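PDB 2B5W: glucose dehydrogenase from Haloferax mediterranei, which catalyses the zinc-dependent oxidation of D-glucose to D-glucono-1,5-lactone with NADP(+), its preferred electron acceptor, or NAD(+). Local coordinates for the interface of chains A and B. Residues are numbered along the deposited sequence; one frame, centred on the assembly and turned at random. Chains: chain A/B, glucose dehydrogenase.

The interface of chains A and B. Residues chain A 285-286, 288-289; chain B 274-277.
Helix 284-293 of chain A lays one flank, from A:Gly285 to A:Arg289, against the extended loop B:Val274 to B:Asp277, and the CA of A:Gly285 comes within 3.4 Å of the carbonyl O of B:Ser276. This is part of the two-fold dimer interface of a zinc-containing alcohol dehydrogenase family member, so the contact recurs with the chains exchanged. A:Arg289 makes the polar contacts of this patch. Its CG is anti to the backbone N (chi1 -177°), and after a straight start the chain bends at chi3, bringing the guanidinium alongside the loop. A:Arg289 NH1 donates a nearly straight hydrogen bond of 3.0 Å to the main-chain O of B:Pro275. A:Arg289 NH1 also forms a charged hydrogen bond, a salt bridge, with carboxylate OD1 of B:Asp277 at 2.8 Å, and A:Arg289 NH2 donates to the same B:Asp277 OD1 at 2.9 Å; both are less straight than the bond to the proline carbonyl. NH1 and NH2 thus converge on the one oxygen from one face of the carboxylate, NH1 on the anti side and NH2 on the syn side; the two planes lie 33° apart. B:Pro275 O and B:Asp277 OD1 both lie close to the guanidinium plane, at its edge, which should limit its rotation. An alanine in place of A:Arg289 would probably leave the B:Asp277 carboxylate without its charged mate and the B:Pro275 carbonyl without this donor. Nearer the start of the loop, the B:Pro275 ring packs over one face of the A:His288 imidazole, its CG 3.8 Å from the ring centroid in a CH-pi contact. B:Pro275 CD also reaches A:Arg289 CB at 3.9 Å, so the same ring touches the base of the arginine side chain. B:Val274, from the NADP(+)-binding segment, adds a peripheral contact through CG1 to A:Arg289 CG.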
# COMPACT_ATOMS: atom_id res chain seq x y z
N GLY A 285 -9.56 -8.22 12.39
CA GLY A 285 -8.50 -8.08 13.36
C GLY A 285 -7.19 -8.67 12.89
O GLY A 285 -6.13 -8.04 13.01
N ALA A 286 -7.24 -9.90 12.37
CA ALA A 286 -6.04 -10.57 11.90
C ALA A 286 -5.45 -9.87 10.66
O ALA A 286 -4.24 -9.80 10.54
CB ALA A 286 -6.33 -12.06 11.58
N HIS A 288 -5.80 -6.64 9.85
CA HIS A 288 -5.28 -5.36 10.30
C HIS A 288 -3.96 -5.54 11.03
O HIS A 288 -2.98 -4.90 10.68
CB HIS A 288 -6.34 -4.74 11.22
CG HIS A 288 -6.07 -3.35 11.69
ND1 HIS A 288 -7.02 -2.62 12.36
CD2 HIS A 288 -4.97 -2.55 11.61
CE1 HIS A 288 -6.54 -1.42 12.64
NE2 HIS A 288 -5.30 -1.35 12.19
N ARG A 289 -3.89 -6.44 12.01
CA ARG A 289 -2.69 -6.61 12.80
C ARG A 289 -1.47 -7.10 11.96
O ARG A 289 -0.35 -6.67 12.16
CB ARG A 289 -2.94 -7.58 13.97
CG ARG A 289 -1.78 -7.76 14.87
CD ARG A 289 -2.04 -8.66 16.07
NE ARG A 289 -2.19 -10.06 15.65
CZ ARG A 289 -3.34 -10.70 15.47
NH1 ARG A 289 -4.51 -10.11 15.69
NH2 ARG A 289 -3.31 -11.97 15.08
N VAL B 274 -2.85 -2.04 16.56
CA VAL B 274 -2.48 -3.43 16.81
C VAL B 274 -3.67 -4.19 17.46
O VAL B 274 -3.65 -4.41 18.67
CB VAL B 274 -1.22 -3.52 17.68
CG1 VAL B 274 -0.73 -4.96 17.79
CG2 VAL B 274 -0.11 -2.65 17.08
N PRO B 275 -4.68 -4.56 16.67
CA PRO B 275 -5.89 -5.21 17.23
C PRO B 275 -5.74 -6.68 17.45
O PRO B 275 -4.94 -7.33 16.79
CB PRO B 275 -6.95 -4.97 16.16
CG PRO B 275 -6.16 -4.89 14.84
CD PRO B 275 -4.82 -4.36 15.22
N SER B 276 -6.55 -7.20 18.38
CA SER B 276 -6.74 -8.64 18.48
C SER B 276 -7.62 -9.15 17.36
O SER B 276 -8.34 -8.39 16.71
CB SER B 276 -7.44 -8.97 19.81
OG SER B 276 -6.58 -8.74 20.91
N ASP B 277 -7.61 -10.46 17.17
CA ASP B 277 -8.51 -11.08 16.21
C ASP B 277 -9.96 -10.70 16.50
O ASP B 277 -10.39 -10.60 17.66
CB ASP B 277 -8.37 -12.61 16.22
CG ASP B 277 -7.04 -13.09 15.68
OD1 ASP B 277 -6.22 -12.26 15.21
OD2 ASP B 277 -6.72 -14.29 15.69